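Local coordinates for salicylic acid-binding protein 2 (PDB 1Y7I) that hydrolyses methyl salicylate to salicylic acid and methanol, an esterase step in the signalling that activates systemic acquired resistance in tobacco, at residues F107-V112 / K190-E195; Y99-L104 / G198-V203; L60-L65 / G88-K93. One frame throughout, in Å; residues are numbered along the deposited sequence.

Contact 1 of 3, residues F107-V112 / K190-E195; sequences FMPDSV and KYFTDE. With SAL (2-hydroxybenzoic acid), chain E.
The F192 ring receives the CB of P109 obliquely, 3.3 Å from its CE2, while the D110 carbonyl oxygen lies at the ring edge near its plane and the CB of Y191 lies over one face, displaced toward the rim. CG of F192 is anti to its own carbonyl carbon (chi1 -41°), which sends the ring toward P109. F107 belongs to the salicylate pocket: its edge faces the bound 2-hydroxybenzoic acid, CE1 3.4 Å from the ligand O2, its ring meets Y122 edge-to-face, and its backbone is hydrogen-bonded with the nucleophile S81.

Polar contacts gather at S111. Its OG donates to D194 OD1 over 2.6 Å, arriving from above the carboxylate plane (81° out of it), and its CA makes a CH...O contact with F192 O. The ammonium of K190 bonds F192 O at 2.8 Å and S111 O only weakly; a water joins S111 O, K190 NZ and D194 N. V112 N donates to D110 OD1, closing an Asx turn over 110-112.

Segment 107-112 lies in the loop between strand 98-104 and helix 117-124; segment 190-195 lies between helix 183-187 and strand 202-207. Helix 83-93 packs against them, M85 on P109 and L89 on Y191 and F192, while helix 215-224 meets F107, M108 and D110.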
loop_
_atom_site.group_PDB
_atom_site.type_symbol
_atom_site.label_atom_id
_atom_site.label_comp_id
_atom_site.label_asym_id
_atom_site.label_seq_id
_atom_site.Cartn_x
_atom_site.Cartn_y
_atom_site.Cartn_z
ATOM N N PHE B 107 -9.744 -7.612 18.645
ATOM C CA PHE B 107 -9.689 -7.513 20.075
ATOM C C PHE B 107 -10.884 -6.647 20.359
ATOM O O PHE B 107 -10.952 -5.486 19.953
ATOM C CB PHE B 107 -8.403 -6.850 20.534
ATOM C CG PHE B 107 -7.188 -7.701 20.321
ATOM C CD1 PHE B 107 -6.211 -7.318 19.414
ATOM C CD2 PHE B 107 -7.022 -8.890 21.026
ATOM C CE1 PHE B 107 -5.082 -8.105 19.210
ATOM C CE2 PHE B 107 -5.890 -9.683 20.825
ATOM C CZ PHE B 107 -4.921 -9.286 19.915
HETATM N N MSE B 108 -11.856 -7.246 21.022
HETATM C CA MSE B 108 -13.075 -6.546 21.348
HETATM C C MSE B 108 -13.092 -6.213 22.823
HETATM O O MSE B 108 -13.222 -7.095 23.669
HETATM C CB MSE B 108 -14.275 -7.415 20.989
HETATM C CG MSE B 108 -15.606 -6.849 21.414
HETATM SE SE MSE B 108 -16.944 -8.065 20.871
HETATM C CE MSE B 108 -16.380 -9.592 21.904
ATOM N N PRO B 109 -12.966 -4.922 23.144
ATOM C CA PRO B 109 -12.957 -4.407 24.517
ATOM C C PRO B 109 -14.297 -4.625 25.190
ATOM O O PRO B 109 -15.244 -5.112 24.569
ATOM C CB PRO B 109 -12.696 -2.909 24.339
ATOM C CG PRO B 109 -12.161 -2.778 22.950
ATOM C CD PRO B 109 -12.890 -3.822 22.170
ATOM N N ASP B 110 -14.367 -4.259 26.468
ATOM C CA ASP B 110 -15.608 -4.347 27.224
ATOM C C ASP B 110 -15.737 -3.131 28.132
ATOM O O ASP B 110 -14.762 -2.407 28.358
ATOM C CB ASP B 110 -15.699 -5.646 28.051
ATOM C CG ASP B 110 -14.718 -5.697 29.215
ATOM O OD1 ASP B 110 -14.456 -4.664 29.847
ATOM O OD2 ASP B 110 -14.225 -6.804 29.513
ATOM N N SER B 111 -16.947 -2.900 28.631
ATOM C CA SER B 111 -17.220 -1.774 29.508
ATOM C C SER B 111 -17.362 -2.243 30.952
ATOM O O SER B 111 -18.290 -1.852 31.655
ATOM C CB SER B 111 -18.494 -1.050 29.053
ATOM O OG SER B 111 -19.572 -1.952 28.869
ATOM N N VAL B 112 -16.423 -3.075 31.390
ATOM C CA VAL B 112 -16.427 -3.606 32.747
ATOM C C VAL B 112 -15.053 -3.465 33.386
ATOM O O VAL B 112 -14.918 -2.868 34.455
ATOM C CB VAL B 112 -16.826 -5.090 32.756
ATOM C CG1 VAL B 112 -16.918 -5.600 34.187
ATOM C CG2 VAL B 112 -18.154 -5.269 32.037
ATOM N N LYS B 190 -10.355 3.562 31.666
ATOM C CA LYS B 190 -11.578 2.865 31.301
ATOM C C LYS B 190 -12.318 3.758 30.320
ATOM O O LYS B 190 -13.202 4.527 30.698
ATOM C CB LYS B 190 -12.445 2.594 32.535
ATOM C CG LYS B 190 -13.687 1.762 32.234
ATOM C CD LYS B 190 -14.358 1.271 33.507
ATOM C CE LYS B 190 -15.574 0.397 33.195
ATOM N NZ LYS B 190 -16.641 1.126 32.448
ATOM N N TYR B 191 -11.946 3.652 29.054
ATOM C CA TYR B 191 -12.553 4.472 28.020
ATOM C C TYR B 191 -13.914 3.961 27.555
ATOM O O TYR B 191 -14.605 4.635 26.798
ATOM C CB TYR B 191 -11.614 4.569 26.810
ATOM C CG TYR B 191 -10.270 5.223 27.080
ATOM C CD1 TYR B 191 -10.183 6.524 27.583
ATOM C CD2 TYR B 191 -9.088 4.555 26.783
ATOM C CE1 TYR B 191 -8.941 7.143 27.776
ATOM C CE2 TYR B 191 -7.853 5.158 26.971
ATOM C CZ TYR B 191 -7.784 6.451 27.464
ATOM O OH TYR B 191 -6.543 7.033 27.626
ATOM N N PHE B 192 -14.321 2.789 28.018
ATOM C CA PHE B 192 -15.595 2.244 27.569
ATOM C C PHE B 192 -16.634 2.043 28.669
ATOM O O PHE B 192 -16.421 1.280 29.613
ATOM C CB PHE B 192 -15.330 0.929 26.842
ATOM C CG PHE B 192 -14.119 0.974 25.957
ATOM C CD1 PHE B 192 -13.999 1.953 24.979
ATOM C CD2 PHE B 192 -13.081 0.067 26.126
ATOM C CE1 PHE B 192 -12.859 2.030 24.185
ATOM C CE2 PHE B 192 -11.939 0.139 25.336
ATOM C CZ PHE B 192 -11.828 1.120 24.367
ATOM N N THR B 193 -17.769 2.723 28.531
ATOM C CA THR B 193 -18.842 2.612 29.514
ATOM C C THR B 193 -20.052 1.880 28.939
ATOM O O THR B 193 -20.315 1.949 27.739
ATOM C CB THR B 193 -19.291 4.005 30.015
ATOM O OG1 THR B 193 -19.924 4.722 28.949
ATOM C CG2 THR B 193 -18.082 4.810 30.506
ATOM N N ASP B 194 -20.784 1.175 29.799
ATOM C CA ASP B 194 -21.962 0.439 29.356
ATOM C C ASP B 194 -23.035 1.317 28.726
ATOM O O ASP B 194 -23.720 0.894 27.799
ATOM C CB ASP B 194 -22.581 -0.351 30.515
ATOM C CG ASP B 194 -22.113 -1.793 30.552
ATOM O OD1 ASP B 194 -20.993 -2.052 31.044
ATOM O OD2 ASP B 194 -22.864 -2.670 30.074
ATOM N N GLU B 195 -23.185 2.537 29.228
ATOM C CA GLU B 195 -24.195 3.442 28.696
ATOM C C GLU B 195 -23.921 3.908 27.265
ATOM O O GLU B 195 -24.852 4.076 26.475
ATOM C CB GLU B 195 -24.359 4.657 29.617
ATOM C CG GLU B 195 -23.179 4.924 30.553
ATOM C CD GLU B 195 -23.241 4.106 31.834
ATOM O OE1 GLU B 195 -24.244 4.238 32.574
ATOM O OE2 GLU B 195 -22.289 3.338 32.104
HETATM C "C1'" SAL E . -3.242 -7.521 14.528
HETATM O "O1'" SAL E . -3.466 -8.005 13.329
HETATM O "O2'" SAL E . -3.544 -6.356 14.795
HETATM C C1 SAL E . -2.619 -8.432 15.507
HETATM C C2 SAL E . -2.339 -7.973 16.841
HETATM C C3 SAL E . -1.747 -8.849 17.772
HETATM C C4 SAL E . -1.438 -10.172 17.405
HETATM C C5 SAL E . -1.708 -10.640 16.103
HETATM C C6 SAL E . -2.291 -9.785 15.172
HETATM O O2 SAL E . -2.608 -6.705 17.264
HETATM O O HOH W 1 -19.619 0.975 32.459
#

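Contact 2 of 3, residues Y99-L104 / G198-V203; sequences YAAVFL and GSVKRV
A101 and R202, then V102 and V203, pair as neighbours in parallel strands at the heart of the alpha/beta-hydrolase sheet, where strand 98-104 lies between 75-80 and 202-207. Three backbone bonds fix the register: A101 N to K201 O (2.8 Å, N-H...O angle 174°), V203 N to A101 O (2.9 Å) and F103 N to V203 O (2.7 Å). CH...O contacts from R202 CA to A101 O and from V102 CA to V203 O accompany them.

The tight part is mostly apolar. V102 and V203 share one face, CG2 of V102 lying 4.3 Å from CB of V203, and I255 of helix 245-262 covers both. On the other face the methylenes of R202 join A101 and F103, and these three, with V200, all meet M91 of helix 83-93.

The looser end begins where the chain turns at Y99. Here a water lies between Y99 O and K201 N, accepting from K201 N, and K201 extends away, only its aliphatic part lying against the methyl of A100. Its ammonium forms a long, weak ion pair with E262.

R202 follows a different course: its CG and CD pass CE1 of F103 obliquely, whereas NH1 bonds the carbonyl of G226. The ring and guanidinium planes stand 76° apart, and the nearest approach is R202 CD to F103 CE1, 3.7 Å.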
loop_
_atom_site.group_PDB
_atom_site.type_symbol
_atom_site.label_atom_id
_atom_site.label_comp_id
_atom_site.label_asym_id
_atom_site.label_seq_id
_atom_site.Cartn_x
_atom_site.Cartn_y
_atom_site.Cartn_z
ATOM N N TYR B 99 -24.680 2.284 13.387
ATOM C CA TYR B 99 -25.747 1.294 13.283
ATOM C C TYR B 99 -25.313 0.039 14.038
ATOM O O TYR B 99 -26.095 -0.574 14.761
ATOM C CB TYR B 99 -26.020 0.957 11.810
ATOM C CG TYR B 99 -26.763 2.028 11.038
ATOM C CD1 TYR B 99 -26.329 2.427 9.773
ATOM C CD2 TYR B 99 -27.937 2.591 11.539
ATOM C CE1 TYR B 99 -27.051 3.358 9.022
ATOM C CE2 TYR B 99 -28.671 3.519 10.794
ATOM C CZ TYR B 99 -28.223 3.896 9.536
ATOM O OH TYR B 99 -28.954 4.794 8.786
ATOM N N ALA B 100 -24.052 -0.341 13.863
ATOM C CA ALA B 100 -23.504 -1.508 14.543
ATOM C C ALA B 100 -21.992 -1.537 14.392
ATOM O O ALA B 100 -21.423 -0.905 13.492
ATOM C CB ALA B 100 -24.108 -2.787 13.978
ATOM N N ALA B 101 -21.348 -2.272 15.288
ATOM C CA ALA B 101 -19.903 -2.406 15.264
ATOM C C ALA B 101 -19.588 -3.869 14.968
ATOM O O ALA B 101 -20.070 -4.769 15.654
ATOM C CB ALA B 101 -19.320 -1.990 16.610
ATOM N N VAL B 102 -18.795 -4.102 13.929
ATOM C CA VAL B 102 -18.420 -5.458 13.538
ATOM C C VAL B 102 -16.949 -5.725 13.853
ATOM O O VAL B 102 -16.056 -5.027 13.350
ATOM C CB VAL B 102 -18.651 -5.683 12.025
ATOM C CG1 VAL B 102 -18.350 -7.132 11.652
ATOM C CG2 VAL B 102 -20.087 -5.323 11.656
ATOM N N PHE B 103 -16.702 -6.737 14.681
ATOM C CA PHE B 103 -15.342 -7.103 15.062
ATOM C C PHE B 103 -14.863 -8.325 14.307
ATOM O O PHE B 103 -15.305 -9.437 14.581
ATOM C CB PHE B 103 -15.264 -7.356 16.572
ATOM C CG PHE B 103 -15.638 -6.160 17.395
ATOM C CD1 PHE B 103 -16.980 -5.829 17.599
ATOM C CD2 PHE B 103 -14.647 -5.335 17.930
ATOM C CE1 PHE B 103 -17.330 -4.693 18.321
ATOM C CE2 PHE B 103 -14.984 -4.203 18.649
ATOM C CZ PHE B 103 -16.327 -3.876 18.848
ATOM N N LEU B 104 -13.961 -8.113 13.356
ATOM C CA LEU B 104 -13.417 -9.205 12.546
ATOM C C LEU B 104 -12.144 -9.725 13.188
ATOM O O LEU B 104 -11.134 -9.031 13.182
ATOM C CB LEU B 104 -13.063 -8.709 11.146
ATOM C CG LEU B 104 -13.527 -9.490 9.911
ATOM C CD1 LEU B 104 -12.679 -8.999 8.755
ATOM C CD2 LEU B 104 -13.395 -10.995 10.075
ATOM N N GLY B 198 -21.300 0.275 25.348
ATOM C CA GLY B 198 -22.158 -0.893 25.423
ATOM C C GLY B 198 -23.545 -0.766 24.827
ATOM O O GLY B 198 -24.316 -1.723 24.863
ATOM N N SER B 199 -23.877 0.396 24.278
ATOM C CA SER B 199 -25.199 0.587 23.682
ATOM C C SER B 199 -25.174 0.263 22.190
ATOM O O SER B 199 -26.219 0.074 21.568
ATOM C CB SER B 199 -25.668 2.029 23.881
ATOM O OG SER B 199 -24.851 2.929 23.153
ATOM N N VAL B 200 -23.978 0.211 21.618
ATOM C CA VAL B 200 -23.841 -0.097 20.204
ATOM C C VAL B 200 -23.858 -1.603 19.978
ATOM O O VAL B 200 -23.158 -2.355 20.660
ATOM C CB VAL B 200 -22.540 0.493 19.620
ATOM C CG1 VAL B 200 -22.442 0.170 18.130
ATOM C CG2 VAL B 200 -22.529 2.002 19.834
ATOM N N LYS B 201 -24.683 -2.029 19.027
ATOM C CA LYS B 201 -24.833 -3.436 18.676
ATOM C C LYS B 201 -23.495 -3.997 18.208
ATOM O O LYS B 201 -22.842 -3.427 17.335
ATOM C CB LYS B 201 -25.883 -3.574 17.562
ATOM C CG LYS B 201 -26.016 -4.972 16.970
ATOM C CD LYS B 201 -26.900 -4.966 15.715
ATOM C CE LYS B 201 -26.969 -6.344 15.070
ATOM N NZ LYS B 201 -27.775 -6.352 13.812
ATOM N N ARG B 202 -23.092 -5.116 18.799
ATOM C CA ARG B 202 -21.832 -5.754 18.457
ATOM C C ARG B 202 -21.977 -7.075 17.718
ATOM O O ARG B 202 -22.685 -7.984 18.163
ATOM C CB ARG B 202 -21.004 -6.013 19.717
ATOM C CG ARG B 202 -20.591 -4.770 20.478
ATOM C CD ARG B 202 -19.401 -5.069 21.379
ATOM N NE ARG B 202 -19.702 -6.008 22.457
ATOM C CZ ARG B 202 -20.403 -5.704 23.544
ATOM N NH1 ARG B 202 -20.622 -6.626 24.473
ATOM N NH2 ARG B 202 -20.891 -4.479 23.701
ATOM N N VAL B 203 -21.273 -7.184 16.598
ATOM C CA VAL B 203 -21.279 -8.401 15.810
ATOM C C VAL B 203 -19.829 -8.864 15.677
ATOM O O VAL B 203 -18.961 -8.090 15.274
ATOM C CB VAL B 203 -21.858 -8.154 14.403
ATOM C CG1 VAL B 203 -21.895 -9.458 13.630
ATOM C CG2 VAL B 203 -23.254 -7.548 14.507
HETATM O O HOH W 2 -26.310 0.095 17.524
#

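Contact 3 of 3, residues L60-L65 / G88-K93; sequences LPLMEL and GLAMEK
L62 and M63 carry the contact from helix 55-68 to A90, L89 and K93 of helix 83-93. The short helical segments run in broadly the same direction, their axes 9.7 Å apart at closest approach and crossing at -30°. No hydrogen bond spans them, so the interface consists of van der Waals contact.

Along 60-65, P61 has no N-H to give, and the N of L62 also lacks a bond to the preceding turn; the helix is kinked here. Helical bonding is present again at E64 N to L60 O and L65 N to P61 O.

L62 comes next and points toward the partner helix. The touching branch is CD1, which meets the methyl of A90 at 3.6 Å.

M63, a selenomethionine, supplies the largest buried area of the contact. CG lies anti to the carbonyl carbon (chi1 -55°), and further bends at chi2 and chi3 bring the chain across to the other helix. Its selenium sits beside the backbone of A90, 3.9 Å from CA, with CB of L89 at 4.2 Å. The terminal CE continues past L89 O to CD of K93, a separation of 3.5 Å. K93 is extended beyond CG, so this contact uses its aliphatic stem rather than its ammonium; the two side chains pass at a slant. This end of the interface is exposed at K93, whereas L62, M63, L89 and A90 are buried.

Both helices pack on the same side of the parallel alpha/beta-hydrolase sheet, L62 and A90 meeting over L77 of strand 75-80, and helix 83-93 is the one that follows the nucleophile S81. L55 and T59 against L89, and M66 against A90, extend the interface along helix 55-68, while M91 turns to I98, A101 and F103 of strand 98-104.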
loop_
_atom_site.group_PDB
_atom_site.type_symbol
_atom_site.label_atom_id
_atom_site.label_comp_id
_atom_site.label_asym_id
_atom_site.label_seq_id
_atom_site.Cartn_x
_atom_site.Cartn_y
_atom_site.Cartn_z
ATOM N N LEU B 60 -7.186 8.815 15.979
ATOM C CA LEU B 60 -7.566 10.155 15.526
ATOM C C LEU B 60 -8.218 10.215 14.138
ATOM O O LEU B 60 -9.229 10.893 13.955
ATOM C CB LEU B 60 -6.350 11.094 15.566
ATOM C CG LEU B 60 -6.656 12.572 15.310
ATOM C CD1 LEU B 60 -7.649 13.043 16.360
ATOM C CD2 LEU B 60 -5.376 13.411 15.376
ATOM N N PRO B 61 -7.640 9.530 13.135
ATOM C CA PRO B 61 -8.288 9.605 11.817
ATOM C C PRO B 61 -9.724 9.081 11.866
ATOM O O PRO B 61 -10.607 9.608 11.191
ATOM C CB PRO B 61 -7.380 8.759 10.928
ATOM C CG PRO B 61 -6.024 8.963 11.558
ATOM C CD PRO B 61 -6.340 8.849 13.045
ATOM N N LEU B 62 -9.961 8.050 12.670
ATOM C CA LEU B 62 -11.305 7.502 12.786
ATOM C C LEU B 62 -12.194 8.515 13.508
ATOM O O LEU B 62 -13.313 8.778 13.076
ATOM C CB LEU B 62 -11.295 6.180 13.556
ATOM C CG LEU B 62 -12.369 5.106 13.283
ATOM C CD1 LEU B 62 -12.665 4.395 14.599
ATOM C CD2 LEU B 62 -13.650 5.682 12.700
HETATM N N MSE B 63 -11.693 9.091 14.600
HETATM C CA MSE B 63 -12.463 10.072 15.369
HETATM C C MSE B 63 -12.854 11.260 14.505
HETATM O O MSE B 63 -14.000 11.714 14.528
HETATM C CB MSE B 63 -11.652 10.568 16.563
HETATM C CG MSE B 63 -11.160 9.457 17.467
HETATM SE SE MSE B 63 -12.608 8.320 18.057
HETATM C CE MSE B 63 -13.207 9.371 19.572
ATOM N N GLU B 64 -11.888 11.758 13.744
ATOM C CA GLU B 64 -12.116 12.890 12.864
ATOM C C GLU B 64 -13.236 12.594 11.872
ATOM O O GLU B 64 -14.066 13.458 11.583
ATOM C CB GLU B 64 -10.833 13.224 12.105
ATOM C CG GLU B 64 -9.740 13.795 12.981
ATOM C CD GLU B 64 -8.455 14.050 12.224
ATOM O OE1 GLU B 64 -7.569 14.738 12.774
ATOM O OE2 GLU B 64 -8.327 13.559 11.082
ATOM N N LEU B 65 -13.251 11.375 11.340
ATOM C CA LEU B 65 -14.277 10.984 10.376
ATOM C C LEU B 65 -15.634 10.971 11.072
ATOM O O LEU B 65 -16.621 11.482 10.543
ATOM C CB LEU B 65 -13.956 9.600 9.791
ATOM C CG LEU B 65 -14.828 9.069 8.646
ATOM C CD1 LEU B 65 -14.109 7.944 7.902
ATOM C CD2 LEU B 65 -16.152 8.575 9.202
ATOM N N GLY B 88 -13.821 0.756 19.644
ATOM C CA GLY B 88 -14.324 1.060 20.971
ATOM C C GLY B 88 -14.368 2.554 21.221
ATOM O O GLY B 88 -15.380 3.098 21.663
ATOM N N LEU B 89 -13.262 3.222 20.922
ATOM C CA LEU B 89 -13.166 4.662 21.111
ATOM C C LEU B 89 -14.257 5.413 20.346
ATOM O O LEU B 89 -14.870 6.338 20.875
ATOM C CB LEU B 89 -11.788 5.145 20.664
ATOM C CG LEU B 89 -10.913 5.817 21.713
ATOM C CD1 LEU B 89 -10.863 4.994 22.997
ATOM C CD2 LEU B 89 -9.526 5.994 21.134
ATOM N N ALA B 90 -14.501 5.019 19.101
ATOM C CA ALA B 90 -15.523 5.677 18.295
ATOM C C ALA B 90 -16.924 5.398 18.829
ATOM O O ALA B 90 -17.806 6.255 18.761
ATOM C CB ALA B 90 -15.423 5.225 16.841
HETATM N N MSE B 91 -17.127 4.195 19.354
HETATM C CA MSE B 91 -18.426 3.804 19.890
HETATM C C MSE B 91 -18.757 4.545 21.183
HETATM O O MSE B 91 -19.912 4.870 21.441
HETATM C CB MSE B 91 -18.456 2.299 20.148
HETATM C CG MSE B 91 -18.383 1.450 18.891
HETATM SE SE MSE B 91 -17.619 -0.276 19.245
HETATM C CE MSE B 91 -19.064 -1.056 20.285
ATOM N N GLU B 92 -17.742 4.786 22.004
ATOM C CA GLU B 92 -17.949 5.487 23.260
ATOM C C GLU B 92 -18.338 6.937 22.993
ATOM O O GLU B 92 -19.263 7.459 23.612
ATOM C CB GLU B 92 -16.679 5.440 24.118
ATOM C CG GLU B 92 -16.815 6.096 25.490
ATOM C CD GLU B 92 -17.777 5.351 26.411
ATOM O OE1 GLU B 92 -18.064 5.870 27.509
ATOM O OE2 GLU B 92 -18.241 4.248 26.040
ATOM N N LYS B 93 -17.661 7.580 22.049
ATOM C CA LYS B 93 -17.945 8.982 21.749
ATOM C C LYS B 93 -19.101 9.253 20.789
ATOM O O LYS B 93 -19.802 10.256 20.939
ATOM C CB LYS B 93 -16.686 9.664 21.209
ATOM C CG LYS B 93 -16.753 11.189 21.207
ATOM C CD LYS B 93 -15.378 11.771 20.932
ATOM C CE LYS B 93 -15.384 13.292 20.858
ATOM N NZ LYS B 93 -13.995 13.808 20.628
#

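Helix 83-93 joins all three contacts. Its M91 selenium lies 3.6 Å from A101 CB of contact 2, and its E92 OE1 is 2.6 Å from T193 OG1 of contact 1, a probable hydrogen bond. Contacts 1 and 2 also meet directly: M108 CB lies 3.7 Å from F103 CD2, and T193 O is 3.1 Å from G198 N. Their centres are about 12 Å apart; each is about 14 Å from the centre of contact 3. Contact 1 reaches the pocket through F107. The side chains of P109 and F103 lie about 11 Å and 9 Å from that of the nucleophile S81; contact 3 includes no pocket or catalytic residue.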